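Local structure of ATP synthase epsilon chain (Caldalkalibacillus thermarum TA2.A1, 5IK2) at residues 10-16 with 81-87; 46-50 with 61-65. The protein is the epsilon subunit of the F1 sector of ATP synthase, binds ATP, and probably takes part in making ATP from ADP at the expense of a proton gradient. The protein carries 2 engineered substitutions. One frame throughout, in Å; residues are numbered along the deposited sequence.

Contact 1: residues 10-16 with 81-87; sequences TPERKVF and TAELPEE
Thr10 and Thr81 bring the backbones of 10-16 and 81-87 closest together, with their CA atoms 6.0 Å apart. In the beta-sandwich of the epsilon chain this joins the turn between strands 4-9 and 14-17 to strand 81-83 and the turn after it. Val15 and Phe16 both face Ile8, which makes a classic beta bulge, and the CB of Val15 is directed at the second segment. Methyl contacts make up the apolar part: the CB of Ala82 lies 3.7 Å from Thr10 CG2 and equally far from Val15 CG2. Val15 CG1, anti to the backbone N (chi1 -177°), lies near Leu84 CG and Glu87 OE2. Leu84 CD2 meets the Phe16 ring at its edge.

The polar part centres on Arg13. Its extended chain sends the guanidinium over Val15 CG2, which lies off-centre beneath one face, while Glu87 OE2 approaches at the edge. The salt bridge from Arg13 NH2 to that oxygen is long (3.5 Å), its hydrogen bond is weak, and the two flat groups stand 76° apart. A water adds an indirect link: it is 2.9 Å from Val15 O and 3.0 Å from Glu87 OE2, a possible donor to each, and accepts a weak bond from Arg13 NH1. The CB of Glu83 is directed away from 10-16, and its carboxylate forms a salt bridge with Arg127 of helix 114-133. The Glu87 carboxylate is tied more firmly to its own turn, where Leu84 N donates to the anti side of OE2 at 3.1 Å, with an N-H...O angle of 174°.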
ATOM      1  N   THR H  10      24.222 -54.373   2.746  1.00 27.61           N
ATOM      2  CA  THR H  10      22.769 -54.435   2.542  1.00 27.30           C
ATOM      3  C   THR H  10      22.445 -53.784   1.185  1.00 27.30           C
ATOM      4  O   THR H  10      23.351 -53.274   0.522  1.00 27.40           O
ATOM      5  CB  THR H  10      22.009 -53.729   3.693  1.00 26.97           C
ATOM      6  OG1 THR H  10      22.178 -52.309   3.599  1.00 26.80           O
ATOM      7  CG2 THR H  10      22.504 -54.209   5.051  1.00 26.74           C
ATOM      8  N   PRO H  11      21.161 -53.801   0.757  1.00 27.23           N
ATOM      9  CA  PRO H  11      20.793 -53.067  -0.467  1.00 27.47           C
ATOM     10  C   PRO H  11      21.107 -51.562  -0.468  1.00 27.93           C
ATOM     11  O   PRO H  11      21.307 -50.986  -1.541  1.00 28.02           O
ATOM     12  CB  PRO H  11      19.279 -53.280  -0.555  1.00 27.20           C
ATOM     13  CG  PRO H  11      19.056 -54.594   0.095  1.00 27.09           C
ATOM     14  CD  PRO H  11      20.063 -54.679   1.205  1.00 27.14           C
ATOM     15  N   GLU H  12      21.168 -50.950   0.715  1.00 28.49           N
ATOM     16  CA  GLU H  12      21.266 -49.493   0.846  1.00 29.13           C
ATOM     17  C   GLU H  12      22.655 -48.961   1.244  1.00 29.81           C
ATOM     18  O   GLU H  12      22.978 -47.819   0.912  1.00 30.17           O
ATOM     19  CB  GLU H  12      20.172 -48.946   1.790  1.00 28.88           C
ATOM     20  CG  GLU H  12      20.043 -49.619   3.157  1.00 28.67           C
ATOM     21  CD  GLU H  12      19.105 -50.827   3.200  1.00 28.42           C
ATOM     22  OE1 GLU H  12      18.290 -51.025   2.273  1.00 28.01           O
ATOM     23  OE2 GLU H  12      19.187 -51.593   4.184  1.00 28.29           O
ATOM     24  N   ARG H  13      23.472 -49.766   1.928  1.00 30.76           N
ATOM     25  CA  ARG H  13      24.803 -49.318   2.379  1.00 31.44           C
ATOM     26  C   ARG H  13      25.770 -50.465   2.690  1.00 31.96           C
ATOM     27  O   ARG H  13      25.362 -51.623   2.811  1.00 31.78           O
ATOM     28  CB  ARG H  13      24.662 -48.438   3.628  1.00 31.49           C
ATOM     29  CG  ARG H  13      24.249 -49.204   4.879  1.00 31.61           C
ATOM     30  CD  ARG H  13      23.576 -48.315   5.913  1.00 31.90           C
ATOM     31  NE  ARG H  13      23.131 -49.096   7.069  1.00 32.06           N
ATOM     32  CZ  ARG H  13      23.913 -49.525   8.063  1.00 32.24           C
ATOM     33  NH1 ARG H  13      25.220 -49.257   8.086  1.00 32.61           N
ATOM     34  NH2 ARG H  13      23.377 -50.235   9.054  1.00 32.17           N
ATOM     35  N   LYS H  14      27.049 -50.114   2.826  1.00 32.60           N
ATOM     36  CA  LYS H  14      28.078 -51.022   3.334  1.00 33.12           C
ATOM     37  C   LYS H  14      28.173 -50.862   4.849  1.00 32.78           C
ATOM     38  O   LYS H  14      28.285 -49.741   5.346  1.00 32.28           O
ATOM     39  CB  LYS H  14      29.434 -50.726   2.696  1.00 34.05           C
ATOM     40  CG  LYS H  14      29.463 -50.935   1.190  1.00 35.20           C
ATOM     41  CD  LYS H  14      30.889 -50.996   0.668  1.00 36.20           C
ATOM     42  CE  LYS H  14      30.927 -51.261  -0.829  1.00 36.99           C
ATOM     43  NZ  LYS H  14      32.324 -51.430  -1.319  1.00 37.50           N
ATOM     44  N   VAL H  15      28.139 -51.985   5.565  1.00 32.63           N
ATOM     45  CA  VAL H  15      28.059 -52.004   7.031  1.00 32.66           C
ATOM     46  C   VAL H  15      29.416 -52.284   7.676  1.00 33.07           C
ATOM     47  O   VAL H  15      29.797 -51.605   8.629  1.00 32.74           O
ATOM     48  CB  VAL H  15      27.027 -53.053   7.513  1.00 32.35           C
ATOM     49  CG1 VAL H  15      26.888 -53.030   9.034  1.00 32.15           C
ATOM     50  CG2 VAL H  15      25.681 -52.809   6.838  1.00 32.28           C
ATOM     51  N   PHE H  16      30.121 -53.298   7.174  1.00 34.11           N
ATOM     52  CA  PHE H  16      31.461 -53.649   7.655  1.00 35.05           C
ATOM     53  C   PHE H  16      32.445 -53.721   6.491  1.00 36.06           C
ATOM     54  O   PHE H  16      32.099 -54.190   5.405  1.00 35.69           O
ATOM     55  CB  PHE H  16      31.435 -54.992   8.394  1.00 35.22           C
ATOM     56  CG  PHE H  16      32.727 -55.329   9.092  1.00 35.06           C
ATOM     57  CD1 PHE H  16      32.962 -54.900  10.394  1.00 35.01           C
ATOM     58  CD2 PHE H  16      33.715 -56.071   8.444  1.00 34.83           C
ATOM     59  CE1 PHE H  16      34.154 -55.204  11.040  1.00 34.84           C
ATOM     60  CE2 PHE H  16      34.908 -56.376   9.083  1.00 34.78           C
ATOM     61  CZ  PHE H  16      35.127 -55.944  10.384  1.00 34.79           C
ATOM     62  N   THR H  81      19.048 -56.845   6.315  1.00 27.51           N
ATOM     63  CA  THR H  81      19.493 -55.903   7.334  1.00 27.66           C
ATOM     64  C   THR H  81      20.800 -56.375   7.966  1.00 27.88           C
ATOM     65  O   THR H  81      21.014 -57.575   8.152  1.00 27.44           O
ATOM     66  CB  THR H  81      18.433 -55.724   8.436  1.00 27.63           C
ATOM     67  OG1 THR H  81      18.080 -57.002   8.976  1.00 27.69           O
ATOM     68  CG2 THR H  81      17.189 -55.060   7.877  1.00 27.64           C
ATOM     69  N   ALA H  82      21.667 -55.413   8.278  1.00 28.56           N
ATOM     70  CA  ALA H  82      22.928 -55.662   8.977  1.00 28.94           C
ATOM     71  C   ALA H  82      23.269 -54.435   9.823  1.00 29.34           C
ATOM     72  O   ALA H  82      23.335 -53.325   9.293  1.00 29.73           O
ATOM     73  CB  ALA H  82      24.037 -55.961   7.982  1.00 28.86           C
ATOM     74  N   GLU H  83      23.458 -54.630  11.128  1.00 29.75           N
ATOM     75  CA  GLU H  83      23.786 -53.528  12.036  1.00 30.09           C
ATOM     76  C   GLU H  83      24.879 -53.903  13.030  1.00 30.48           C
ATOM     77  O   GLU H  83      24.863 -54.996  13.598  1.00 30.62           O
ATOM     78  CB  GLU H  83      22.551 -53.072  12.822  1.00 30.14           C
ATOM     79  CG  GLU H  83      21.405 -52.518  11.978  1.00 30.16           C
ATOM     80  CD  GLU H  83      20.313 -53.526  11.649  1.00 30.25           C
ATOM     81  OE1 GLU H  83      20.293 -54.639  12.217  1.00 30.25           O
ATOM     82  OE2 GLU H  83      19.447 -53.189  10.815  1.00 30.38           O
ATOM     83  N   LEU H  84      25.814 -52.975  13.239  1.00 30.74           N
ATOM     84  CA  LEU H  84      26.766 -53.033  14.352  1.00 31.08           C
ATOM     85  C   LEU H  84      26.011 -52.672  15.642  1.00 31.60           C
ATOM     86  O   LEU H  84      24.927 -52.089  15.566  1.00 31.84           O
ATOM     87  CB  LEU H  84      27.909 -52.036  14.121  1.00 31.14           C
ATOM     88  CG  LEU H  84      28.775 -52.227  12.871  1.00 31.03           C
ATOM     89  CD1 LEU H  84      29.494 -50.934  12.517  1.00 30.99           C
ATOM     90  CD2 LEU H  84      29.770 -53.360  13.069  1.00 31.11           C
ATOM     91  N   PRO H  85      26.574 -53.004  16.828  1.00 32.22           N
ATOM     92  CA  PRO H  85      25.864 -52.741  18.096  1.00 32.73           C
ATOM     93  C   PRO H  85      25.402 -51.292  18.298  1.00 33.48           C
ATOM     94  O   PRO H  85      24.267 -51.065  18.723  1.00 33.00           O
ATOM     95  CB  PRO H  85      26.903 -53.119  19.160  1.00 32.63           C
ATOM     96  CG  PRO H  85      27.789 -54.107  18.488  1.00 32.30           C
ATOM     97  CD  PRO H  85      27.898 -53.607  17.078  1.00 32.25           C
ATOM     98  N   GLU H  86      26.274 -50.337  17.975  1.00 34.84           N
ATOM     99  CA  GLU H  86      25.998 -48.905  18.177  1.00 35.83           C
ATOM    100  C   GLU H  86      24.847 -48.325  17.335  1.00 36.25           C
ATOM    101  O   GLU H  86      24.239 -47.331  17.737  1.00 36.45           O
ATOM    102  CB  GLU H  86      27.272 -48.054  17.973  1.00 36.20           C
ATOM    103  CG  GLU H  86      27.851 -48.015  16.552  1.00 36.54           C
ATOM    104  CD  GLU H  86      29.024 -48.962  16.326  1.00 36.84           C
ATOM    105  OE1 GLU H  86      29.069 -50.043  16.958  1.00 36.82           O
ATOM    106  OE2 GLU H  86      29.900 -48.626  15.497  1.00 36.41           O
ATOM    107  N   GLU H  87      24.551 -48.940  16.188  1.00 36.76           N
ATOM    108  CA  GLU H  87      23.535 -48.417  15.254  1.00 37.04           C
ATOM    109  C   GLU H  87      22.213 -49.220  15.237  1.00 37.00           C
ATOM    110  O   GLU H  87      21.489 -49.206  14.237  1.00 37.01           O
ATOM    111  CB  GLU H  87      24.142 -48.269  13.843  1.00 36.87           C
ATOM    112  CG  GLU H  87      24.467 -49.568  13.105  1.00 36.76           C
ATOM    113  CD  GLU H  87      25.429 -49.385  11.933  1.00 36.55           C
ATOM    114  OE1 GLU H  87      25.688 -48.237  11.509  1.00 36.62           O
ATOM    115  OE2 GLU H  87      25.934 -50.407  11.427  1.00 35.99           O
TER
HETATM  116  O   HOH W   1      28.226 -49.372   9.737  1.00 22.99           O

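Contact 2: residues 46-50 with 61-65; sequences KTAPV and IAVSG
The carbonyl oxygen Ile61 O is approached by two donors of 46-50: Val50 N at 2.9 Å, with a nearly straight N-H...O angle of 175°, and the CA-H of Pro49, a longer and softer contact. The return bond, from Ile61 N to Val50 O, measures 3.0 Å, so Val50 and Ile61 form a hydrogen-bonded antiparallel pair. Two residues earlier in 46-50 and two later in 61-65, Ala48 N donates to Val63 O at 3.1 Å, whereas the reverse bond from Val63 N to Ala48 O is weak at 3.3 Å. The CA-H of Thr47 makes a bent C-H...O contact with Val63 O. Pro49 and Ala62, between these pairs, form the non-hydrogen-bonded pair. Together they are part of the beta hairpin of strands 48-54 and 57-64 in the beta-sandwich domain, and the 131° between the N-to-C directions of the short strand segments shows marked departure from strict antiparallel alignment.

Side chains alternate between two environments. Pro49 and Ala62 meet helix 114-133, while Val50 and Ile61 pack on Ile8, and Val63 on Ala79. Val50 and Val63 share one torsion, CG1 anti to the backbone N, which puts each CG2 beside its own N; these two methyls touch at 3.4 Å. Past the last pair, Thr47 CG2 lies against Ser64 CB, and the Ser64 hydroxyl is engaged by Thr81, with a weak additional bond from Arg123 NE.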
ATOM      1  N   LYS H  46      21.319 -68.309   8.491  1.00 30.85           N
ATOM      2  CA  LYS H  46      20.219 -68.105   9.429  1.00 31.29           C
ATOM      3  C   LYS H  46      20.309 -66.693   9.986  1.00 31.10           C
ATOM      4  O   LYS H  46      21.390 -66.099  10.010  1.00 31.32           O
ATOM      5  CB  LYS H  46      20.284 -69.108  10.583  1.00 31.93           C
ATOM      6  CG  LYS H  46      20.088 -70.557  10.171  1.00 32.61           C
ATOM      7  CD  LYS H  46      20.214 -71.488  11.367  1.00 33.31           C
ATOM      8  CE  LYS H  46      20.012 -72.940  10.963  1.00 33.96           C
ATOM      9  NZ  LYS H  46      20.120 -73.870  12.121  1.00 34.33           N
ATOM     10  N   THR H  47      19.171 -66.160  10.425  1.00 30.98           N
ATOM     11  CA  THR H  47      19.139 -64.873  11.110  1.00 30.78           C
ATOM     12  C   THR H  47      19.870 -65.044  12.440  1.00 31.15           C
ATOM     13  O   THR H  47      19.359 -65.688  13.358  1.00 31.38           O
ATOM     14  CB  THR H  47      17.694 -64.376  11.326  1.00 30.63           C
ATOM     15  OG1 THR H  47      17.084 -64.136  10.052  1.00 30.80           O
ATOM     16  CG2 THR H  47      17.662 -63.086  12.144  1.00 30.44           C
ATOM     17  N   ALA H  48      21.080 -64.490  12.511  1.00 31.54           N
ATOM     18  CA  ALA H  48      21.970 -64.675  13.657  1.00 31.69           C
ATOM     19  C   ALA H  48      23.097 -63.631  13.652  1.00 31.96           C
ATOM     20  O   ALA H  48      23.277 -62.925  12.655  1.00 31.97           O
ATOM     21  CB  ALA H  48      22.551 -66.082  13.632  1.00 31.66           C
ATOM     22  N   PRO H  49      23.849 -63.516  14.770  1.00 32.06           N
ATOM     23  CA  PRO H  49      25.021 -62.632  14.762  1.00 32.18           C
ATOM     24  C   PRO H  49      26.170 -63.181  13.912  1.00 32.35           C
ATOM     25  O   PRO H  49      26.452 -64.378  13.968  1.00 32.26           O
ATOM     26  CB  PRO H  49      25.438 -62.573  16.241  1.00 32.16           C
ATOM     27  CG  PRO H  49      24.257 -63.054  17.008  1.00 32.17           C
ATOM     28  CD  PRO H  49      23.585 -64.049  16.118  1.00 32.05           C
ATOM     29  N   VAL H  50      26.805 -62.307  13.130  1.00 32.70           N
ATOM     30  CA  VAL H  50      28.032 -62.636  12.399  1.00 33.04           C
ATOM     31  C   VAL H  50      29.209 -62.086  13.202  1.00 33.46           C
ATOM     32  O   VAL H  50      29.316 -60.873  13.387  1.00 33.71           O
ATOM     33  CB  VAL H  50      28.036 -62.032  10.976  1.00 32.86           C
ATOM     34  CG1 VAL H  50      29.349 -62.338  10.255  1.00 32.72           C
ATOM     35  CG2 VAL H  50      26.849 -62.550  10.171  1.00 32.82           C
ATOM     36  N   ILE H  61      27.881 -58.411  14.242  1.00 30.50           N
ATOM     37  CA  ILE H  61      26.943 -57.713  13.361  1.00 30.16           C
ATOM     38  C   ILE H  61      25.641 -58.511  13.345  1.00 29.90           C
ATOM     39  O   ILE H  61      25.647 -59.699  13.021  1.00 30.00           O
ATOM     40  CB  ILE H  61      27.480 -57.583  11.915  1.00 30.42           C
ATOM     41  CG1 ILE H  61      28.867 -56.915  11.902  1.00 30.62           C
ATOM     42  CG2 ILE H  61      26.503 -56.798  11.041  1.00 30.48           C
ATOM     43  CD1 ILE H  61      30.033 -57.879  11.996  1.00 30.74           C
ATOM     44  N   ALA H  62      24.535 -57.858  13.700  1.00 29.58           N
ATOM     45  CA  ALA H  62      23.210 -58.485  13.661  1.00 28.97           C
ATOM     46  C   ALA H  62      22.750 -58.594  12.211  1.00 28.30           C
ATOM     47  O   ALA H  62      22.456 -57.580  11.591  1.00 28.39           O
ATOM     48  CB  ALA H  62      22.211 -57.670  14.475  1.00 29.03           C
ATOM     49  N   VAL H  63      22.703 -59.817  11.681  1.00 27.77           N
ATOM     50  CA  VAL H  63      22.335 -60.069  10.279  1.00 27.54           C
ATOM     51  C   VAL H  63      21.050 -60.899  10.199  1.00 27.47           C
ATOM     52  O   VAL H  63      20.909 -61.899  10.907  1.00 27.17           O
ATOM     53  CB  VAL H  63      23.473 -60.799   9.523  1.00 27.52           C
ATOM     54  CG1 VAL H  63      23.055 -61.158   8.097  1.00 27.39           C
ATOM     55  CG2 VAL H  63      24.735 -59.943   9.518  1.00 27.53           C
ATOM     56  N   SER H  64      20.128 -60.477   9.331  1.00 27.51           N
ATOM     57  CA  SER H  64      18.889 -61.218   9.063  1.00 27.61           C
ATOM     58  C   SER H  64      18.585 -61.232   7.565  1.00 27.47           C
ATOM     59  O   SER H  64      18.760 -60.222   6.882  1.00 27.16           O
ATOM     60  CB  SER H  64      17.711 -60.608   9.834  1.00 27.68           C
ATOM     61  OG  SER H  64      17.221 -59.432   9.211  1.00 27.75           O
ATOM     62  N   GLY H  65      18.131 -62.383   7.069  1.00 27.59           N
ATOM     63  CA  GLY H  65      17.759 -62.548   5.667  1.00 27.71           C
ATOM     64  C   GLY H  65      18.921 -62.352   4.713  1.00 28.06           C
ATOM     65  O   GLY H  65      18.806 -61.596   3.745  1.00 28.57           O
TER

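In the fold
The two segments of contact 2 both fall in the chain between those of contact 1, and the centres of the contacts lie about 11 Å apart. Strands 57-64 and 81-83, one from each contact, are antiparallel neighbours in the same sheet. The evidence for the join is local: Ala62 N to Glu83 O at 2.9 Å and Ser64 OG to Thr81 OG1 at 2.6 Å, both probable hydrogen bonds, with Leu84 CD2 packed on Ile61 CG1 at 3.8 Å. Thr81 and Glu83 are ATP-binding residues, as are Arg123 and Arg127 on helix 114-133, although this chain holds no ATP. Through Ser64, whose side chain lies about 3 Å from those of Thr81 and Arg123 (nearest atoms), contact 2 adjoins that site.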